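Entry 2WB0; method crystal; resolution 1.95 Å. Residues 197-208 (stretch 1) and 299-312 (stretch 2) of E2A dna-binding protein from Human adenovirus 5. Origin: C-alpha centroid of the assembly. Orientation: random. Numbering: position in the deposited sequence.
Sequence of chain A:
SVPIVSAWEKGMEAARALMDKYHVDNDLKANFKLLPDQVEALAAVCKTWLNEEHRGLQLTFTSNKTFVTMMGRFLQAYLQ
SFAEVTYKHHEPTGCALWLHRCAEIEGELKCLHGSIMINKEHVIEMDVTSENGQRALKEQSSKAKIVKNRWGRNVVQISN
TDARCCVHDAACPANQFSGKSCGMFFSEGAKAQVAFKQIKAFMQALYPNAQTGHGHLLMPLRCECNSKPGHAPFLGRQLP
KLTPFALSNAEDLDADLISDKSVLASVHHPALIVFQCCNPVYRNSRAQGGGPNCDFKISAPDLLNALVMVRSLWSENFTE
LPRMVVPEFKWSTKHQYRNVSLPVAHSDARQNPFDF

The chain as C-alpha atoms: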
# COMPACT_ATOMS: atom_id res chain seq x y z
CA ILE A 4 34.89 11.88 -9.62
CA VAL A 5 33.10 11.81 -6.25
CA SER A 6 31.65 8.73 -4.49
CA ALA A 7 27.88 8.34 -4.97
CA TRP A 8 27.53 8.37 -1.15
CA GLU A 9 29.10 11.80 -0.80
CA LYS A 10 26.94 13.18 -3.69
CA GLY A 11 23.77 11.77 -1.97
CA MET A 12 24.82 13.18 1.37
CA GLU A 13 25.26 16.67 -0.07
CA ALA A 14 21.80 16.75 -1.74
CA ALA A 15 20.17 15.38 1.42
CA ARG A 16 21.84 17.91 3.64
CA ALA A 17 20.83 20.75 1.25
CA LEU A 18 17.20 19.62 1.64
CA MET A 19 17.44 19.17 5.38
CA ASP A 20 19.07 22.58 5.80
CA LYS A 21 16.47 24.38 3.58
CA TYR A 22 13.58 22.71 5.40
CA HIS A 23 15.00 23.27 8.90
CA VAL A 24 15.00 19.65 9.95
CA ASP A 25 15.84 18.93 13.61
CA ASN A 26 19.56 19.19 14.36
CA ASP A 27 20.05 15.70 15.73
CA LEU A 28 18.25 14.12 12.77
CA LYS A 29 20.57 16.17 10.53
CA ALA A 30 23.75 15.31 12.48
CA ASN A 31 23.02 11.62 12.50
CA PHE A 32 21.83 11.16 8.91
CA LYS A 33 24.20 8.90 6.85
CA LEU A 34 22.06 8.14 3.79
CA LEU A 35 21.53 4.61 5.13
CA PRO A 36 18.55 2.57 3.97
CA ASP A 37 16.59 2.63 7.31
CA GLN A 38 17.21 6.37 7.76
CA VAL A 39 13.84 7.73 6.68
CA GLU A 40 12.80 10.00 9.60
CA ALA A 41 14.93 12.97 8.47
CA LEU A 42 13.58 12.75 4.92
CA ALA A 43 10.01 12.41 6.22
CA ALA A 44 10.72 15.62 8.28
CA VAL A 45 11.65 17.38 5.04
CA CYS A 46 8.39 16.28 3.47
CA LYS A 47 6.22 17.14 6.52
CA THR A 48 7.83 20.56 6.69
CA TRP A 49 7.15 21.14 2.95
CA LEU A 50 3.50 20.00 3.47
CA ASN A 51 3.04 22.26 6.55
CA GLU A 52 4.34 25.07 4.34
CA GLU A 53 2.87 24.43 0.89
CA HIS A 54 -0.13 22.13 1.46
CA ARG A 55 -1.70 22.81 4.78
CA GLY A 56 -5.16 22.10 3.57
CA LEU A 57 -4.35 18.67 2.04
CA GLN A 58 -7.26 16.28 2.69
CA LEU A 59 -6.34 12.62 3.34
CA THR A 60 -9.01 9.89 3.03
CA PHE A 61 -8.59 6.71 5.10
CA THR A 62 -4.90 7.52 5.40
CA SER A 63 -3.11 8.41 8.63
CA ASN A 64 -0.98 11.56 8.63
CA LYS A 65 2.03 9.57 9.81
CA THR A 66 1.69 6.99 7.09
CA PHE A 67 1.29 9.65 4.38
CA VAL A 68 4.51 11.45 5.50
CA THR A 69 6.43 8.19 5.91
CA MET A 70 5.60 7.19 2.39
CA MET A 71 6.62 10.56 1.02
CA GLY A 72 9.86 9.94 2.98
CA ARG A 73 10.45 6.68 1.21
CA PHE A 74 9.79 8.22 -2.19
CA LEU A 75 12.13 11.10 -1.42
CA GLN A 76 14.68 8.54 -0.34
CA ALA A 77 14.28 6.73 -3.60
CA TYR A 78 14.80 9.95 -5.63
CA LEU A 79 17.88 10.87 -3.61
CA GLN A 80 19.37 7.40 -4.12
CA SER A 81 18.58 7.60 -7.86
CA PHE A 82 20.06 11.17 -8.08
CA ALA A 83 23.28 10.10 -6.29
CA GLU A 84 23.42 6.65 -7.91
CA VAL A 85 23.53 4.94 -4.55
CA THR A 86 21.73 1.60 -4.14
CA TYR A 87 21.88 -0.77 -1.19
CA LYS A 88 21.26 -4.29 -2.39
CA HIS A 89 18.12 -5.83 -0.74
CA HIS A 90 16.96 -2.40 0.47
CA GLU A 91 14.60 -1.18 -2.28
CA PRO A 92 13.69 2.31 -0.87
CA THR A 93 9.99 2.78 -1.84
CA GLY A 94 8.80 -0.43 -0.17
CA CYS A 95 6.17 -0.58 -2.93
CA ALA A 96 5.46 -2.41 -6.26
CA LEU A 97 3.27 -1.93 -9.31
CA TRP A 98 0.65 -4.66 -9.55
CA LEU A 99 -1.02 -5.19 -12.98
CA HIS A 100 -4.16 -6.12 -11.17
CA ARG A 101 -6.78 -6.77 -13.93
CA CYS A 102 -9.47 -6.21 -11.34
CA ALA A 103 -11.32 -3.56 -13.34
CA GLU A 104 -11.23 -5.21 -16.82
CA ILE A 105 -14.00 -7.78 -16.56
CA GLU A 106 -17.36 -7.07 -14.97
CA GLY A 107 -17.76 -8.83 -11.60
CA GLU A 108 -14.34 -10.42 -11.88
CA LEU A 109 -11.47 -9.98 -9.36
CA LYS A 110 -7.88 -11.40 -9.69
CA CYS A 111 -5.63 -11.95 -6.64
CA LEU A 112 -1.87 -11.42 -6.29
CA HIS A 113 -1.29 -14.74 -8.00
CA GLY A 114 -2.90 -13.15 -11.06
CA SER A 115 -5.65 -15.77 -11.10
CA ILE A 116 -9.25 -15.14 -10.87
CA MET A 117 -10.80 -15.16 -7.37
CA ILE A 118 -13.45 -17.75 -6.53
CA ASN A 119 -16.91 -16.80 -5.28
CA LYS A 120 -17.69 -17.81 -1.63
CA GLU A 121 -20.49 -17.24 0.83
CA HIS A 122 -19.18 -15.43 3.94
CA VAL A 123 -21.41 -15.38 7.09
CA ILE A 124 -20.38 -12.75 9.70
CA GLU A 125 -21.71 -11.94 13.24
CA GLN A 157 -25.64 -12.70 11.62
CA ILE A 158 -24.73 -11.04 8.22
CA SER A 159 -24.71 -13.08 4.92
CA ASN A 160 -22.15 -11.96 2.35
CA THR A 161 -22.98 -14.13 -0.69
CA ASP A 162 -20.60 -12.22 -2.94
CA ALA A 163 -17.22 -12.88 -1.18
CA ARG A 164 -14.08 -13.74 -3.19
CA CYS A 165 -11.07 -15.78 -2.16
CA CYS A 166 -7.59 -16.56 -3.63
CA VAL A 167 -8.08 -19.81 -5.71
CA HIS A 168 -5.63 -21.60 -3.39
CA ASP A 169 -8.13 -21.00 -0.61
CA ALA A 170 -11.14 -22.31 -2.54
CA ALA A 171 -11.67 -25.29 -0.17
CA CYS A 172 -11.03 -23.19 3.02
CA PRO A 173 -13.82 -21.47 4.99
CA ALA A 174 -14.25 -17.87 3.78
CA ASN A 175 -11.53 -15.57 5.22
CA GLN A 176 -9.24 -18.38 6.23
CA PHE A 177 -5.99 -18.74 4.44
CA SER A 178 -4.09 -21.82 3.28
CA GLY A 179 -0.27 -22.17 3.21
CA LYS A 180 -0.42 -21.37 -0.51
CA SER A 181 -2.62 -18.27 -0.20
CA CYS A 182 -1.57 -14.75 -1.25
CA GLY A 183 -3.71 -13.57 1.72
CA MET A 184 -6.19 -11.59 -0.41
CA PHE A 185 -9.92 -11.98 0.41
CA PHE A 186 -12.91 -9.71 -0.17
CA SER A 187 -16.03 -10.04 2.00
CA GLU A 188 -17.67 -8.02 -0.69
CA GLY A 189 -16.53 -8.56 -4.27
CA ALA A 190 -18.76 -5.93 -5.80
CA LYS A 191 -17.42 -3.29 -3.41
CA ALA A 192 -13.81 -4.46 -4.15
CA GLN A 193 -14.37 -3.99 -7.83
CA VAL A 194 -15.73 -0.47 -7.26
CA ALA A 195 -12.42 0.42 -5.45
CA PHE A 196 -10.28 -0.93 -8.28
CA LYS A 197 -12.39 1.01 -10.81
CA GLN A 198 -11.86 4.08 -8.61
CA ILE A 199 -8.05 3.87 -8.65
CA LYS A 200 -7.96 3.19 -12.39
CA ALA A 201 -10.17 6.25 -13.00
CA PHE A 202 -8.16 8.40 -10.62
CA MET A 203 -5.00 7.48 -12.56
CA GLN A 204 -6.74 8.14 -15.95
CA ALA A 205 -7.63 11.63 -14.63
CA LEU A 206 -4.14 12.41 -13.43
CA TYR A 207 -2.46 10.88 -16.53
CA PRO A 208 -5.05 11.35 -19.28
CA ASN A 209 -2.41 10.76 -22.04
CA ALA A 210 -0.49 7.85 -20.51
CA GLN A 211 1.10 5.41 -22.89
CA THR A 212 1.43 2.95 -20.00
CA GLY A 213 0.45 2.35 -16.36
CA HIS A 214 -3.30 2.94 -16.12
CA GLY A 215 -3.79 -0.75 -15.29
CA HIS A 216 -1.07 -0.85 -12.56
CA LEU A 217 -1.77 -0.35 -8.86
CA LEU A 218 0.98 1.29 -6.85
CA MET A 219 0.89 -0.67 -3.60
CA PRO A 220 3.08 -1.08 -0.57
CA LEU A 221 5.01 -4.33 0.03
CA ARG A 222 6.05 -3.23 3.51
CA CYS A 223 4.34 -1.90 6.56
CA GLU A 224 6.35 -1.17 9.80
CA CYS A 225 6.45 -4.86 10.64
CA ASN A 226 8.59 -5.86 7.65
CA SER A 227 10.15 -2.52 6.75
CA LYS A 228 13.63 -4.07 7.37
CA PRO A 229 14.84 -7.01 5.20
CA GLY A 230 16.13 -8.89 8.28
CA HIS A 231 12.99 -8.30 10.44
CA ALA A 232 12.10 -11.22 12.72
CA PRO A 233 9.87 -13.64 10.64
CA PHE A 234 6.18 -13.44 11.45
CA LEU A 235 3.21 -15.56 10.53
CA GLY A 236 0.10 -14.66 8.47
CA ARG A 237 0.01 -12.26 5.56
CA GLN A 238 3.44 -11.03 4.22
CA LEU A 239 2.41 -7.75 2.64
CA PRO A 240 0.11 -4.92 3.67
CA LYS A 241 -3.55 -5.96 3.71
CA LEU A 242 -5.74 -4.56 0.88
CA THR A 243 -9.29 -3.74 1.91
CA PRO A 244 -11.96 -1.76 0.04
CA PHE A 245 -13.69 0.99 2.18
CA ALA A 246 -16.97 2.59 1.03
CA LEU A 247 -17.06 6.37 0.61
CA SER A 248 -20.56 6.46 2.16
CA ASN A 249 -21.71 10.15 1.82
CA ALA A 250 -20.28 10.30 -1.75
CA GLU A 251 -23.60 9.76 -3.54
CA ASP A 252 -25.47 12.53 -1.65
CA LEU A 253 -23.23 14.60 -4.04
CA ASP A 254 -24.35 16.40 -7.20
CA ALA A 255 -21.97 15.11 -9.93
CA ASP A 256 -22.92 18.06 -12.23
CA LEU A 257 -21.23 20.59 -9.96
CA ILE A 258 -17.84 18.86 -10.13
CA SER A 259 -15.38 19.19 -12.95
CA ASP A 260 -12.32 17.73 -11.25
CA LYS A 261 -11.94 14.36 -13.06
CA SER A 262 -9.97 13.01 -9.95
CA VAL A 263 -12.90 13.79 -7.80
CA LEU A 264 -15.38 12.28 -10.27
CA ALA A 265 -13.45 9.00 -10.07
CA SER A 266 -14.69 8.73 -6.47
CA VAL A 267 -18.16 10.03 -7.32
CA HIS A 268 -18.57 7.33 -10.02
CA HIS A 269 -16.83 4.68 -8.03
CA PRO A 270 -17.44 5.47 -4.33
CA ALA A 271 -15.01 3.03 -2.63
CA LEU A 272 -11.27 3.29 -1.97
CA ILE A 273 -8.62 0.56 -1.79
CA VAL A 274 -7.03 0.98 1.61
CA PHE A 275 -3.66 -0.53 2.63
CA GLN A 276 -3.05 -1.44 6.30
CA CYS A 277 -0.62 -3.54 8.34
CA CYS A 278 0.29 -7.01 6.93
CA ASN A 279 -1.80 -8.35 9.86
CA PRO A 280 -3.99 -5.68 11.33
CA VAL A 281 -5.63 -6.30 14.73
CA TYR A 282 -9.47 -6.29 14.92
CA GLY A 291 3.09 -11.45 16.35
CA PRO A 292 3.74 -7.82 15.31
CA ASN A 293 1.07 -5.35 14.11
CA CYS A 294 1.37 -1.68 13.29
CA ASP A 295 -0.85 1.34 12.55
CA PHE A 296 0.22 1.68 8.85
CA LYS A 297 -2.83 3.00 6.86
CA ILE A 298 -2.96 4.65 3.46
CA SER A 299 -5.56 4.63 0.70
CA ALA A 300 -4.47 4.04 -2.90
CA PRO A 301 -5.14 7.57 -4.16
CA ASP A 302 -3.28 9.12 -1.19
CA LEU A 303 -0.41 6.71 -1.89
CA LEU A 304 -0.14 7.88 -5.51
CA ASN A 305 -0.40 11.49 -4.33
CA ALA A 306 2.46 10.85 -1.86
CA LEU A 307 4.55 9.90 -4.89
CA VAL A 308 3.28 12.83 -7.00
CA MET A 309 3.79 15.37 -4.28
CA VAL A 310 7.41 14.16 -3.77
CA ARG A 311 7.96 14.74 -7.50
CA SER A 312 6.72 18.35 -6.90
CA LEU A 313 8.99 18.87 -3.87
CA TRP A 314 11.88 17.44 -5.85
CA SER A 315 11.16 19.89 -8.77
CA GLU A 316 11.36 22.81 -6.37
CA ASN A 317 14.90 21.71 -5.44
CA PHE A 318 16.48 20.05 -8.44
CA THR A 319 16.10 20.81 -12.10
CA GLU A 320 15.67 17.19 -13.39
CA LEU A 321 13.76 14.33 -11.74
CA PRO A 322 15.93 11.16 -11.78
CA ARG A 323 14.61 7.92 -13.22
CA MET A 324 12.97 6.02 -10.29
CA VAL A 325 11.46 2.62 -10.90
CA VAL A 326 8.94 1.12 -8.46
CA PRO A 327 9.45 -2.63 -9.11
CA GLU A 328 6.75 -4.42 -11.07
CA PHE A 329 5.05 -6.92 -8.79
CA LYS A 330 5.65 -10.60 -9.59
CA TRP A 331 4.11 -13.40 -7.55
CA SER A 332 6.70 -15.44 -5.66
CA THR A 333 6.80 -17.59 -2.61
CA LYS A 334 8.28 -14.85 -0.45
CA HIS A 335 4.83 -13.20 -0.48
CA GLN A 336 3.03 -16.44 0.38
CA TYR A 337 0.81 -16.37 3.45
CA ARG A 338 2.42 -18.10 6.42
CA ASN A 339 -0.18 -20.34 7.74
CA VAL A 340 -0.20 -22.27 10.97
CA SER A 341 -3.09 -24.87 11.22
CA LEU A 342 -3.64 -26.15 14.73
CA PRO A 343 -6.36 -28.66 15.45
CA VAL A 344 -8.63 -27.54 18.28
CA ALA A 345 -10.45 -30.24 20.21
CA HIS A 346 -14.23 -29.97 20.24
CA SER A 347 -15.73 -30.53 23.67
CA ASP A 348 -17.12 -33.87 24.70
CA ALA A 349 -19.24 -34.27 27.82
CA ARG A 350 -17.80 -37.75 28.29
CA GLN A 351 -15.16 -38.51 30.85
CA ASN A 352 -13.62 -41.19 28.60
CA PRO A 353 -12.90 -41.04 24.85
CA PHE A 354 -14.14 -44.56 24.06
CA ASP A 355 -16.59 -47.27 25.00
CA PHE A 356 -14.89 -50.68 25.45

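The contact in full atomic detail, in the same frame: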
# COMPACT_ATOMS: atom_id res chain seq x y z
N LYS A 197 -11.97 0.09 -9.73
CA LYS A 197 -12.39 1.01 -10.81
C LYS A 197 -12.02 2.44 -10.44
O LYS A 197 -11.69 3.25 -11.32
CB LYS A 197 -13.91 0.92 -11.03
CG LYS A 197 -14.27 -0.32 -11.91
CD LYS A 197 -15.81 -0.41 -12.13
CE LYS A 197 -16.18 -1.32 -13.31
NZ LYS A 197 -17.59 -1.81 -13.15
N GLN A 198 -12.15 2.74 -9.15
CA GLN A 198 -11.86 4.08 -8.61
C GLN A 198 -10.40 4.42 -8.83
O GLN A 198 -10.10 5.51 -9.30
CB GLN A 198 -12.21 4.17 -7.10
CG GLN A 198 -12.17 5.63 -6.48
CD GLN A 198 -10.78 6.21 -6.31
OE1 GLN A 198 -10.61 7.46 -6.31
NE2 GLN A 198 -9.78 5.32 -6.06
N ILE A 199 -9.47 3.49 -8.52
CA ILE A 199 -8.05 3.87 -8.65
C ILE A 199 -7.67 4.02 -10.13
O ILE A 199 -6.94 4.95 -10.51
CB ILE A 199 -7.08 2.89 -7.86
CG1 ILE A 199 -5.67 3.51 -7.85
CG2 ILE A 199 -7.06 1.49 -8.46
CD1 ILE A 199 -5.63 4.91 -7.11
N LYS A 200 -8.19 3.12 -10.95
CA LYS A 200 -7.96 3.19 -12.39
C LYS A 200 -8.49 4.51 -12.97
O LYS A 200 -7.76 5.21 -13.67
CB LYS A 200 -8.51 1.97 -13.07
CG LYS A 200 -8.42 2.06 -14.60
CD LYS A 200 -8.86 0.69 -15.20
CE LYS A 200 -9.37 0.88 -16.63
NZ LYS A 200 -10.15 -0.33 -17.13
N ALA A 201 -9.66 4.95 -12.55
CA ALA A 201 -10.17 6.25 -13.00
C ALA A 201 -9.39 7.45 -12.47
O ALA A 201 -9.29 8.52 -13.11
CB ALA A 201 -11.73 6.41 -12.61
N PHE A 202 -8.92 7.34 -11.24
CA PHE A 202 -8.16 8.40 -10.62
C PHE A 202 -6.87 8.58 -11.43
O PHE A 202 -6.44 9.71 -11.74
CB PHE A 202 -7.87 7.96 -9.16
CG PHE A 202 -7.25 9.01 -8.31
CD1 PHE A 202 -8.03 10.02 -7.73
CD2 PHE A 202 -5.89 8.98 -8.02
CE1 PHE A 202 -7.50 10.97 -6.99
CE2 PHE A 202 -5.32 9.96 -7.23
CZ PHE A 202 -6.12 10.95 -6.70
N MET A 203 -6.26 7.45 -11.79
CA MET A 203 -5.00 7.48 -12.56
C MET A 203 -5.26 8.05 -13.97
O MET A 203 -4.43 8.79 -14.48
CB MET A 203 -4.41 6.06 -12.63
CG MET A 203 -3.79 5.70 -11.17
SD MET A 203 -3.35 4.00 -11.20
CE MET A 203 -1.84 4.09 -12.25
N GLN A 204 -6.36 7.64 -14.60
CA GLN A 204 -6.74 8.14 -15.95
C GLN A 204 -6.93 9.67 -15.87
O GLN A 204 -6.57 10.40 -16.78
CB GLN A 204 -8.00 7.43 -16.51
CG GLN A 204 -7.86 5.97 -16.94
CD GLN A 204 -9.19 5.24 -17.18
OE1 GLN A 204 -9.30 4.41 -18.08
NE2 GLN A 204 -10.22 5.51 -16.32
N ALA A 205 -7.45 10.18 -14.76
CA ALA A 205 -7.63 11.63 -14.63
C ALA A 205 -6.32 12.36 -14.39
O ALA A 205 -6.15 13.53 -14.78
CB ALA A 205 -8.59 11.96 -13.52
N LEU A 206 -5.39 11.71 -13.70
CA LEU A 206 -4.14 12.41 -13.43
C LEU A 206 -3.18 12.29 -14.64
O LEU A 206 -2.34 13.19 -14.85
CB LEU A 206 -3.50 11.85 -12.12
CG LEU A 206 -2.26 12.20 -11.29
CD1 LEU A 206 -1.50 13.51 -11.62
CD2 LEU A 206 -2.52 11.99 -9.72
N TYR A 207 -3.30 11.19 -15.37
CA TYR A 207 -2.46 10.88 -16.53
C TYR A 207 -3.32 10.60 -17.78
O TYR A 207 -3.33 9.44 -18.31
CB TYR A 207 -1.51 9.71 -16.24
CG TYR A 207 -0.66 9.97 -15.03
CD1 TYR A 207 0.50 10.72 -15.12
CD2 TYR A 207 -1.04 9.48 -13.79
CE1 TYR A 207 1.28 10.97 -13.99
CE2 TYR A 207 -0.26 9.67 -12.67
CZ TYR A 207 0.87 10.45 -12.75
OH TYR A 207 1.59 10.65 -11.60
N PRO A 208 -4.07 11.62 -18.22
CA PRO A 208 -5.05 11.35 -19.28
C PRO A 208 -4.40 10.86 -20.60
O PRO A 208 -5.06 10.17 -21.37
CB PRO A 208 -5.76 12.71 -19.48
CG PRO A 208 -4.88 13.76 -18.93
CD PRO A 208 -3.86 13.06 -17.99
N SER A 299 -4.62 5.03 1.73
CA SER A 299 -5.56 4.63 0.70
C SER A 299 -4.80 4.75 -0.60
O SER A 299 -3.80 5.51 -0.68
CB SER A 299 -6.85 5.53 0.67
OG SER A 299 -6.45 6.91 0.37
N ALA A 300 -5.20 3.99 -1.61
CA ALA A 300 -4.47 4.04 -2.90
C ALA A 300 -4.34 5.43 -3.58
O ALA A 300 -3.28 5.77 -4.08
CB ALA A 300 -5.05 2.98 -3.91
N PRO A 301 -5.38 6.22 -3.60
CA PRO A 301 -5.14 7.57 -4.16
C PRO A 301 -4.19 8.42 -3.37
O PRO A 301 -3.43 9.18 -4.01
CB PRO A 301 -6.51 8.23 -4.18
CG PRO A 301 -7.52 7.01 -4.01
CD PRO A 301 -6.78 6.05 -3.14
N ASP A 302 -4.20 8.33 -2.02
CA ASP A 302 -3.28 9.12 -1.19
C ASP A 302 -1.90 8.58 -1.40
O ASP A 302 -0.96 9.36 -1.37
CB ASP A 302 -3.68 9.08 0.31
CG ASP A 302 -4.95 9.83 0.55
OD1 ASP A 302 -5.32 10.59 -0.38
OD2 ASP A 302 -5.60 9.62 1.60
N LEU A 303 -1.76 7.27 -1.63
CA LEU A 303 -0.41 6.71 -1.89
C LEU A 303 0.21 7.25 -3.20
O LEU A 303 1.41 7.61 -3.27
CB LEU A 303 -0.46 5.17 -1.95
CG LEU A 303 0.74 4.31 -1.53
CD1 LEU A 303 0.66 2.86 -2.07
CD2 LEU A 303 2.16 4.88 -1.30
N LEU A 304 -0.61 7.32 -4.25
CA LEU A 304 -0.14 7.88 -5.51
C LEU A 304 0.17 9.36 -5.32
O LEU A 304 1.18 9.83 -5.79
CB LEU A 304 -1.21 7.70 -6.59
CG LEU A 304 -0.86 7.64 -8.07
CD1 LEU A 304 -1.92 8.04 -9.10
CD2 LEU A 304 0.64 7.57 -8.53
N ASN A 305 -0.67 10.07 -4.58
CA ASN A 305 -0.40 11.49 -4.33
C ASN A 305 0.84 11.68 -3.50
O ASN A 305 1.53 12.71 -3.68
CB ASN A 305 -1.54 12.21 -3.59
CG ASN A 305 -2.56 12.88 -4.55
OD1 ASN A 305 -2.27 13.15 -5.71
ND2 ASN A 305 -3.71 13.20 -4.01
N ALA A 306 1.19 10.70 -2.62
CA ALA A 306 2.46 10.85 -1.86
C ALA A 306 3.59 10.85 -2.88
O ALA A 306 4.55 11.67 -2.76
CB ALA A 306 2.71 9.73 -0.90
N LEU A 307 3.50 9.95 -3.85
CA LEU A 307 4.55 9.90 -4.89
C LEU A 307 4.61 11.21 -5.73
O LEU A 307 5.70 11.80 -6.04
CB LEU A 307 4.37 8.66 -5.79
CG LEU A 307 5.30 8.58 -7.04
CD1 LEU A 307 6.80 8.54 -6.69
CD2 LEU A 307 4.96 7.34 -7.95
N VAL A 308 3.44 11.62 -6.14
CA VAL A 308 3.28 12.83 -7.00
C VAL A 308 3.72 14.08 -6.28
O VAL A 308 4.41 14.94 -6.88
CB VAL A 308 1.82 12.91 -7.64
CG1 VAL A 308 1.61 14.28 -8.39
CG2 VAL A 308 1.57 11.77 -8.50
N MET A 309 3.42 14.18 -4.99
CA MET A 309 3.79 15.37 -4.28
C MET A 309 5.32 15.36 -4.04
O MET A 309 5.95 16.42 -3.99
CB MET A 309 2.99 15.51 -2.97
CG MET A 309 1.48 15.74 -3.31
SD MET A 309 0.50 16.00 -1.84
CE MET A 309 0.90 17.70 -1.43
N VAL A 310 5.91 14.18 -3.86
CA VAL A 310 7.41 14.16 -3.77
C VAL A 310 8.02 14.68 -5.09
O VAL A 310 9.04 15.44 -5.08
CB VAL A 310 7.95 12.76 -3.31
CG1 VAL A 310 9.46 12.57 -3.65
CG2 VAL A 310 7.78 12.62 -1.80
N ARG A 311 7.45 14.29 -6.21
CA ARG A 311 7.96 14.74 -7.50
C ARG A 311 7.90 16.29 -7.52
O ARG A 311 8.87 16.94 -7.91
CB ARG A 311 7.23 14.05 -8.66
CG ARG A 311 7.47 12.57 -8.80
CD ARG A 311 6.72 11.95 -9.98
NE ARG A 311 7.08 10.56 -10.25
CZ ARG A 311 6.29 9.66 -10.81
NH1 ARG A 311 5.01 9.96 -11.15
NH2 ARG A 311 6.74 8.42 -10.95
N SER A 312 6.81 16.90 -7.02
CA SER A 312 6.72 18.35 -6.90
C SER A 312 7.80 18.97 -6.02
O SER A 312 8.44 19.94 -6.41
CB SER A 312 5.33 18.82 -6.45
OG SER A 312 4.42 18.57 -7.50

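Helix 197-206 and helix 300-312 run in nearly the same direction, 31° apart, with axes 10.4 Å apart at closest approach. They diverge along their length: the CA atoms of Ile199 and Pro301 lie 6.5 Å apart, those of Leu206 and Val308 9.8 Å. No hydrogen bond crosses the interface, so its 479 Å² of buried surface rests on packing, chiefly of apolar groups.

At the close end small residues face the first helix. Ile199, with chi1 t and chi2 p, sets CD1 3.8 Å from Ala300 CB and 3.8 Å from Pro301 N; its partners here are a methyl and a proline ring. Gln198 points its CA-to-CB bond sideways, yet chi1 t and chi2 m bring NE2 to 3.5 Å from Pro301 CG, while its OE1 is hydrogen-bonded elsewhere in the structure.

Phe202, chi1 t and chi2 80°, lays one ring face over Pro301. Pro301 CB stands 3.8 Å from the centroid of the Phe202 ring, 14° off the normal, a CH-pi contact to which the compact pyrrolidine is well suited. Leu304 CD1 and Asn305 ND2 lie at the edge of the same ring, ND2 4.3 Å from Phe202 CZ.

Leu304, with chi1 and chi2 both t, loses the most area, 80 Å². Leu304 CD1 reaches Met203 CG at 3.6 Å, Leu206 CD2 at 4.0 Å and Phe202 CD2 at 4.2 Å, so one methyl serves three residues of the first helix. Leu206 has chi1 t and a chi2 of 11°, between wells; its CD2 also lies 4.3 Å from Val308 CG2.

Where the helices are wider apart, Tyr207 spans the gap. It has left helical phi/psi (-125/63), and chi1 m carries its hydroxyl across: Tyr207 OH lies 3.3 Å from Val308 CG2 and 3.5 Å from Arg311 NH1, near the guanidinium plane.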